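Transcriptional regulator, LacI family protein (Rhodococcus jostii, PDB 3K9C) probably binds operator DNA as a transcription factor and, as in relatives of the LacI family, may respond to a small effector held by its periplasmic-binding-protein-like domain. Local coordinates at residues T187-F192 against A213-V218; V218-S223 against T234-D239. All blocks are in the same frame, centred on the assembly; numbering follows the deposited sequence.

Interaction 1 of 2, residues T187-F192 against A213-V218; sequences TAVVAF and ADISVV
Val189 lies between two backbone partners on the neighbouring strand: its N gives a hydrogen bond to Ser216 O at 2.9 Å, and its O takes one from Val218 N at 3.0 Å. The ladder runs on at both ends, with Ser216 N bonded to Thr187 O at 2.9 Å and Ala191 N to Val218 O at 2.8 Å. The last of these is nearly in line with the carbonyl, whereas Ser216 N sits 25° out of the carbonyl plane of Thr187. Strands 188-191 and 216-218 thus run parallel, 15° apart, as the two strands of a beta-alpha-beta unit whose crossover helix is 194-206; 216-218 is one of the two outer strands of the four-stranded parallel sheet of this chain, the other being 160-164.

Side chains fall on two faces. Val189 and Val217 share one, where Val189 CG2 lies beside its own backbone N, on the side of Ile215, and meets Ile215 CG2 at 4.2 Å; the crossover helix covers this side through Leu201 and Leu204. On the other, Ala188 CB lies 4.2 Å from Ser216 CB, and Val190 CG2 rests against Val218 CB, with Leu121 of helix 110-123 over them. Further out, the hydroxyl of Ser216 is bonded to Gly276 N and that of Thr187 to His126. A water bonded to Asp214 O also makes a weak bond to Thr187 O, just before the two strands begin.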
# COMPACT_ATOMS: atom_id res chain seq x y z
N THR B 187 10.88 -20.94 17.67
CA THR B 187 12.10 -20.20 17.36
C THR B 187 12.05 -19.67 15.92
O THR B 187 12.93 -18.93 15.49
CB THR B 187 13.36 -21.07 17.50
OG1 THR B 187 13.33 -22.12 16.53
CG2 THR B 187 13.46 -21.65 18.90
N ALA B 188 11.02 -20.07 15.18
CA ALA B 188 10.85 -19.60 13.80
C ALA B 188 9.37 -19.49 13.53
O ALA B 188 8.56 -20.24 14.09
CB ALA B 188 11.49 -20.57 12.82
N VAL B 189 9.01 -18.55 12.68
CA VAL B 189 7.62 -18.32 12.36
C VAL B 189 7.45 -18.03 10.88
O VAL B 189 8.14 -17.18 10.34
CB VAL B 189 7.09 -17.11 13.15
CG1 VAL B 189 5.62 -16.89 12.84
CG2 VAL B 189 7.32 -17.32 14.64
N VAL B 190 6.53 -18.73 10.24
CA VAL B 190 6.23 -18.51 8.84
C VAL B 190 4.89 -17.77 8.80
O VAL B 190 3.86 -18.33 9.17
CB VAL B 190 6.13 -19.85 8.05
CG1 VAL B 190 5.72 -19.58 6.61
CG2 VAL B 190 7.46 -20.59 8.08
N ALA B 191 4.91 -16.52 8.37
CA ALA B 191 3.70 -15.71 8.30
C ALA B 191 2.95 -15.97 6.99
O ALA B 191 3.56 -16.37 6.01
CB ALA B 191 4.04 -14.23 8.43
N PHE B 192 1.64 -15.73 6.99
CA PHE B 192 0.83 -15.96 5.79
C PHE B 192 1.37 -15.17 4.61
O PHE B 192 1.53 -15.71 3.52
CB PHE B 192 -0.63 -15.58 6.04
CG PHE B 192 -1.49 -15.73 4.82
CD1 PHE B 192 -1.70 -16.98 4.26
CD2 PHE B 192 -2.07 -14.62 4.22
CE1 PHE B 192 -2.48 -17.13 3.11
CE2 PHE B 192 -2.85 -14.75 3.07
CZ PHE B 192 -3.05 -16.01 2.51
N ALA B 213 18.49 -13.46 15.36
CA ALA B 213 19.18 -13.95 16.55
C ALA B 213 18.30 -14.81 17.46
O ALA B 213 18.58 -15.99 17.67
CB ALA B 213 19.75 -12.78 17.34
N ASP B 214 17.24 -14.22 18.00
CA ASP B 214 16.34 -14.96 18.87
C ASP B 214 15.32 -15.78 18.10
O ASP B 214 15.17 -16.98 18.34
CB ASP B 214 15.61 -14.00 19.81
CG ASP B 214 16.52 -13.41 20.88
OD1 ASP B 214 17.13 -14.19 21.63
OD2 ASP B 214 16.62 -12.17 20.97
N ILE B 215 14.63 -15.14 17.16
CA ILE B 215 13.59 -15.78 16.36
C ILE B 215 13.72 -15.44 14.87
O ILE B 215 14.02 -14.30 14.50
CB ILE B 215 12.19 -15.32 16.85
CG1 ILE B 215 11.94 -15.83 18.27
CG2 ILE B 215 11.09 -15.81 15.89
CD1 ILE B 215 10.65 -15.34 18.86
N SER B 216 13.48 -16.45 14.02
CA SER B 216 13.53 -16.26 12.57
C SER B 216 12.11 -16.06 12.05
O SER B 216 11.15 -16.61 12.60
CB SER B 216 14.16 -17.47 11.88
OG SER B 216 15.57 -17.48 12.05
N VAL B 217 11.98 -15.26 11.00
CA VAL B 217 10.68 -14.97 10.43
C VAL B 217 10.74 -15.07 8.91
O VAL B 217 11.70 -14.62 8.30
CB VAL B 217 10.22 -13.52 10.80
CG1 VAL B 217 8.81 -13.26 10.25
CG2 VAL B 217 10.25 -13.34 12.31
N VAL B 218 9.70 -15.66 8.32
CA VAL B 218 9.60 -15.80 6.87
C VAL B 218 8.24 -15.25 6.41
O VAL B 218 7.20 -15.54 7.03
CB VAL B 218 9.68 -17.27 6.42
CG1 VAL B 218 9.51 -17.35 4.92
CG2 VAL B 218 11.00 -17.87 6.83
O HOH W 1 15.94 -19.11 16.84

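Interaction 2 of 2, residues V218-S223 against T234-D239; sequences VGYDDS and TTISQD. With GOL (glycerol), chain D.
Ile236, Tyr220 and Thr235 bury the most surface here. Ile236 lies over one face of the Tyr220 ring, its CB 3.8 Å from the ring centroid and 15° off the normal, a CH-pi contact, while its CG2 reaches toward the rim. Gln238 meets the ring at its edge, CG 3.8 Å from CE2, with its amide plane turned 78° from the ring. A water joins Tyr220 OH to Gln238 OE1, and Arg143 makes a cation-pi contact with the ring. An alanine in place of Tyr220 would probably open a gap over Ile236 and leave Arg143 without its cation-pi partner.

Thr235 OG1 is anti to its backbone N (chi1 -171°), which aims it at the 218-223 loop; its main partner is Asp194, with only a weak bond from Asp222 N. Asp221 N donates to Ile236 O at 2.7 Å, fixing the loop to strand 235-237. Gln238 NE2 bonds Asp221 OD1 at 2.8 Å, carboxylate and amide nearly coplanar. A glycerol, probably from the crystallisation liquor, takes a bond from that NE2 and gives one to Asp221 OD2, so this polar pair can hold a polyol, consistent with an effector pocket.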
# COMPACT_ATOMS: atom_id res chain seq x y z
N VAL B 218 9.70 -15.66 8.32
CA VAL B 218 9.60 -15.80 6.87
C VAL B 218 8.24 -15.25 6.41
O VAL B 218 7.20 -15.54 7.03
CB VAL B 218 9.68 -17.27 6.42
CG1 VAL B 218 9.51 -17.35 4.92
CG2 VAL B 218 11.00 -17.87 6.83
N GLY B 219 8.24 -14.47 5.34
CA GLY B 219 7.00 -13.92 4.82
C GLY B 219 6.60 -14.66 3.56
O GLY B 219 7.07 -15.77 3.32
N TYR B 220 5.74 -14.05 2.76
CA TYR B 220 5.30 -14.66 1.52
C TYR B 220 4.81 -13.56 0.58
O TYR B 220 4.10 -12.64 1.01
CB TYR B 220 4.19 -15.69 1.80
CG TYR B 220 4.10 -16.82 0.80
CD1 TYR B 220 4.45 -18.12 1.15
CD2 TYR B 220 3.65 -16.59 -0.50
CE1 TYR B 220 4.36 -19.17 0.23
CE2 TYR B 220 3.56 -17.62 -1.43
CZ TYR B 220 3.92 -18.91 -1.05
OH TYR B 220 3.86 -19.93 -1.98
N ASP B 221 5.22 -13.66 -0.69
CA ASP B 221 4.89 -12.75 -1.80
C ASP B 221 6.07 -12.00 -2.41
O ASP B 221 6.07 -11.72 -3.61
CB ASP B 221 3.84 -11.69 -1.39
CG ASP B 221 2.45 -12.28 -1.18
OD1 ASP B 221 2.20 -13.42 -1.63
OD2 ASP B 221 1.61 -11.59 -0.58
N ASP B 222 7.07 -11.68 -1.58
CA ASP B 222 8.24 -10.91 -2.00
C ASP B 222 7.73 -9.58 -2.54
O ASP B 222 8.03 -9.19 -3.67
CB ASP B 222 9.07 -11.63 -3.07
CG ASP B 222 10.43 -10.97 -3.32
OD1 ASP B 222 10.97 -10.35 -2.38
OD2 ASP B 222 10.98 -11.08 -4.44
N SER B 223 6.94 -8.89 -1.72
CA SER B 223 6.37 -7.61 -2.10
C SER B 223 7.32 -6.50 -1.66
O SER B 223 8.35 -6.77 -1.04
CB SER B 223 5.00 -7.44 -1.44
OG SER B 223 5.11 -7.29 -0.04
N THR B 234 13.10 -12.27 4.71
CA THR B 234 13.24 -13.52 3.98
C THR B 234 11.80 -13.83 3.62
O THR B 234 10.91 -13.75 4.47
CB THR B 234 13.82 -14.64 4.88
OG1 THR B 234 15.18 -14.33 5.19
CG2 THR B 234 13.76 -16.00 4.18
N THR B 235 11.55 -14.19 2.36
CA THR B 235 10.19 -14.44 1.91
C THR B 235 10.14 -15.42 0.74
O THR B 235 11.17 -15.85 0.24
CB THR B 235 9.54 -13.10 1.47
OG1 THR B 235 8.15 -13.29 1.23
CG2 THR B 235 10.20 -12.59 0.19
N ILE B 236 8.93 -15.74 0.30
CA ILE B 236 8.72 -16.65 -0.81
C ILE B 236 8.12 -15.88 -1.98
O ILE B 236 7.02 -15.32 -1.87
CB ILE B 236 7.77 -17.79 -0.42
CG1 ILE B 236 8.44 -18.66 0.64
CG2 ILE B 236 7.39 -18.60 -1.63
CD1 ILE B 236 7.50 -19.59 1.31
N SER B 237 8.84 -15.86 -3.10
CA SER B 237 8.36 -15.15 -4.28
C SER B 237 7.39 -15.96 -5.11
O SER B 237 7.52 -17.18 -5.22
CB SER B 237 9.53 -14.73 -5.18
OG SER B 237 9.05 -14.30 -6.44
N GLN B 238 6.42 -15.27 -5.68
CA GLN B 238 5.42 -15.89 -6.54
C GLN B 238 5.72 -15.44 -7.96
O GLN B 238 5.00 -15.78 -8.90
CB GLN B 238 4.03 -15.43 -6.15
CG GLN B 238 3.63 -15.77 -4.74
CD GLN B 238 2.13 -15.95 -4.62
OE1 GLN B 238 1.54 -16.80 -5.28
NE2 GLN B 238 1.51 -15.14 -3.77
N ASP B 239 6.78 -14.65 -8.10
CA ASP B 239 7.21 -14.13 -9.39
C ASP B 239 6.08 -13.35 -10.06
O ASP B 239 5.51 -13.80 -11.05
CB ASP B 239 7.66 -15.26 -10.32
CG ASP B 239 8.58 -14.77 -11.42
OD1 ASP B 239 8.33 -13.67 -11.96
OD2 ASP B 239 9.56 -15.49 -11.73
C1 GOL D . -1.74 -14.84 -1.84
O1 GOL D . -1.57 -15.06 -3.07
C2 GOL D . -1.04 -13.65 -1.49
O2 GOL D . -0.25 -14.33 -0.73
C3 GOL D . -1.55 -12.50 -0.61
O3 GOL D . -0.93 -11.46 -0.30
O HOH W 2 2.32 -19.54 -4.50
O HOH W 3 10.01 -11.97 -6.56

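How the interactions relate
Val218 belongs to both contacts: it ends the strand of interaction 1 and is the first residue of segment 218-223 in interaction 2, the two centres being about 14 Å apart. Both are largely buried, but interaction 1 lies well away from the centre of the chain and interaction 2 much nearer to it. The first is regular sheet inside one beta-alpha-beta unit, held by backbone bonds and small apolar side chains. The second joins the loop after strand 216-218 to strand 235-237, at the edge of the other sheet, and relies more on aromatic, carboxylate and amide groups. Phe192 O packs on Tyr220 CB where they meet, and helix 110-123 touches both.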